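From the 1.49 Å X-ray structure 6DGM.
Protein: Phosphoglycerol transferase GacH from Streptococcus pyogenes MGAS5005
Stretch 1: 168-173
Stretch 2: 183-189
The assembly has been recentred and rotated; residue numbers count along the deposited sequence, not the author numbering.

Stretch 1 168-173: DKFKNI
Stretch 2 (183-189) KTVYNNI

Residues 183-189 lie within a longer helix (phi/psi near -60/-45), with Asn 188 N bonded to Thr 184 O (3.0 Å). Stretch 1 is irregular: mostly extended (Phe 170 -73/144, Lys 171 -102/150), with Asn 172 at 53/59. It runs antiparallel to the helix, with CA of Phe 170 6.4 Å from CA of Asn 188 and CA of Ile 173 5.7 Å from CA of Thr 184; the contact buries 276 Å².

Asn 188 (chi1 -86°, chi2 -93°) supplies both direct hydrogen bonds. Asn 188 OD1 accepts from Lys 171 N (2.9 Å, 177°), while Asn 188 ND2 donates to Lys 171 O (2.9 Å, 173°), so one amide satisfies both polar backbone atoms of Lys 171. Asn 188 ND2 also donates to Thr 184 O (2.8 Å, 171°), using its second proton and tying the amide to its own helix.

Asn 172 O and Thr 184 OG1 stand 3.6 Å apart; a water bridges them, donating to Asn 172 O (3.0 Å) and lying 2.7 Å from Thr 184 OG1.

Phe 170 (chi1 -72°, chi2 90°) points toward the helix. Asn 188 CG meets the ring edge, 3.7 Å from Phe 170 CD2, and Phe 170 CE2 makes apolar contact with Val 185 CG2 (4.2 Å). Thr 184 (chi1 -66°) places CG2 3.9 Å from Ile 173 CA.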

# COMPACT_ATOMS: atom_id res chain seq x y z
N ASP A 168 1.21 -2.09 -23.13
CA ASP A 168 2.16 -2.92 -22.40
C ASP A 168 1.49 -4.20 -21.91
O ASP A 168 0.44 -4.15 -21.27
CB ASP A 168 2.70 -2.12 -21.21
CG ASP A 168 3.25 -0.76 -21.62
OD1 ASP A 168 4.17 -0.75 -22.46
OD2 ASP A 168 2.74 0.27 -21.12
N LYS A 169 2.13 -5.35 -22.21
CA LYS A 169 1.55 -6.65 -21.94
C LYS A 169 2.43 -7.47 -21.00
O LYS A 169 3.65 -7.35 -20.99
CB LYS A 169 1.40 -7.46 -23.24
CG LYS A 169 0.70 -6.72 -24.37
CD LYS A 169 -0.73 -6.34 -24.00
CE LYS A 169 -1.39 -5.62 -25.18
NZ LYS A 169 -2.75 -5.11 -24.85
N PHE A 170 1.77 -8.32 -20.20
CA PHE A 170 2.48 -9.35 -19.46
C PHE A 170 2.94 -10.45 -20.41
O PHE A 170 2.25 -10.79 -21.37
CB PHE A 170 1.56 -9.99 -18.43
CG PHE A 170 1.23 -9.12 -17.26
CD1 PHE A 170 0.13 -8.29 -17.30
CD2 PHE A 170 2.00 -9.15 -16.12
CE1 PHE A 170 -0.20 -7.49 -16.22
CE2 PHE A 170 1.69 -8.36 -15.03
CZ PHE A 170 0.58 -7.53 -15.08
N LYS A 171 4.11 -11.00 -20.12
CA LYS A 171 4.65 -12.13 -20.85
C LYS A 171 4.46 -13.42 -20.06
O LYS A 171 4.43 -13.41 -18.83
CB LYS A 171 6.14 -11.90 -21.13
CG LYS A 171 6.40 -10.74 -22.07
CD LYS A 171 7.89 -10.54 -22.31
CE LYS A 171 8.16 -9.39 -23.27
NZ LYS A 171 9.62 -9.21 -23.54
N ASN A 172 4.32 -14.52 -20.80
CA ASN A 172 4.25 -15.86 -20.21
C ASN A 172 3.16 -15.92 -19.14
O ASN A 172 3.43 -16.19 -17.96
CB ASN A 172 5.60 -16.26 -19.62
CG ASN A 172 6.74 -16.09 -20.61
OD1 ASN A 172 7.77 -15.48 -20.29
ND2 ASN A 172 6.55 -16.59 -21.81
N ILE A 173 1.94 -15.63 -19.55
CA ILE A 173 0.82 -15.53 -18.63
C ILE A 173 0.33 -16.93 -18.29
O ILE A 173 0.09 -17.75 -19.18
CB ILE A 173 -0.31 -14.71 -19.25
CG1 ILE A 173 0.13 -13.27 -19.50
CG2 ILE A 173 -1.55 -14.72 -18.37
CD1 ILE A 173 -0.86 -12.49 -20.34
N LYS A 183 2.81 -15.69 -9.61
CA LYS A 183 4.08 -16.03 -10.25
C LYS A 183 4.27 -15.23 -11.53
O LYS A 183 5.35 -14.70 -11.79
CB LYS A 183 4.14 -17.53 -10.53
CG LYS A 183 5.40 -18.00 -11.25
CD LYS A 183 5.35 -19.51 -11.42
CE LYS A 183 6.60 -20.03 -12.08
NZ LYS A 183 6.57 -21.53 -12.14
N THR A 184 3.22 -15.15 -12.36
CA THR A 184 3.30 -14.35 -13.58
C THR A 184 3.66 -12.91 -13.26
O THR A 184 4.55 -12.32 -13.89
CB THR A 184 1.98 -14.40 -14.34
OG1 THR A 184 1.74 -15.73 -14.81
CG2 THR A 184 2.01 -13.47 -15.53
N VAL A 185 2.97 -12.32 -12.28
CA VAL A 185 3.24 -10.93 -11.92
C VAL A 185 4.69 -10.77 -11.47
O VAL A 185 5.43 -9.89 -11.95
CB VAL A 185 2.24 -10.45 -10.86
CG1 VAL A 185 2.62 -9.07 -10.37
CG2 VAL A 185 0.83 -10.45 -11.44
N TYR A 186 5.13 -11.62 -10.53
CA TYR A 186 6.47 -11.50 -9.99
C TYR A 186 7.53 -11.65 -11.08
O TYR A 186 8.51 -10.90 -11.11
CB TYR A 186 6.68 -12.55 -8.90
CG TYR A 186 5.88 -12.36 -7.63
CD1 TYR A 186 5.54 -11.10 -7.17
CD2 TYR A 186 5.47 -13.45 -6.88
CE1 TYR A 186 4.81 -10.94 -6.01
CE2 TYR A 186 4.76 -13.30 -5.72
CZ TYR A 186 4.44 -12.03 -5.29
OH TYR A 186 3.74 -11.88 -4.12
N ASN A 187 7.34 -12.61 -11.99
CA ASN A 187 8.35 -12.84 -13.01
C ASN A 187 8.36 -11.71 -14.03
O ASN A 187 9.42 -11.39 -14.58
CB ASN A 187 8.15 -14.21 -13.64
CG ASN A 187 8.73 -15.30 -12.77
OD1 ASN A 187 9.60 -15.04 -11.93
ND2 ASN A 187 8.28 -16.52 -12.98
N ASN A 188 7.22 -11.06 -14.25
CA ASN A 188 7.20 -9.88 -15.10
C ASN A 188 7.88 -8.68 -14.43
O ASN A 188 8.53 -7.89 -15.11
CB ASN A 188 5.79 -9.58 -15.56
CG ASN A 188 5.41 -10.36 -16.79
OD1 ASN A 188 5.56 -9.87 -17.91
ND2 ASN A 188 4.95 -11.59 -16.60
N ILE A 189 7.74 -8.53 -13.10
CA ILE A 189 8.54 -7.51 -12.41
C ILE A 189 10.03 -7.79 -12.63
O ILE A 189 10.79 -6.91 -13.05
CB ILE A 189 8.23 -7.48 -10.91
CG1 ILE A 189 6.76 -7.09 -10.67
CG2 ILE A 189 9.17 -6.48 -10.19
CD1 ILE A 189 6.37 -7.31 -9.25
O HOH W 1 3.70 -17.58 -15.30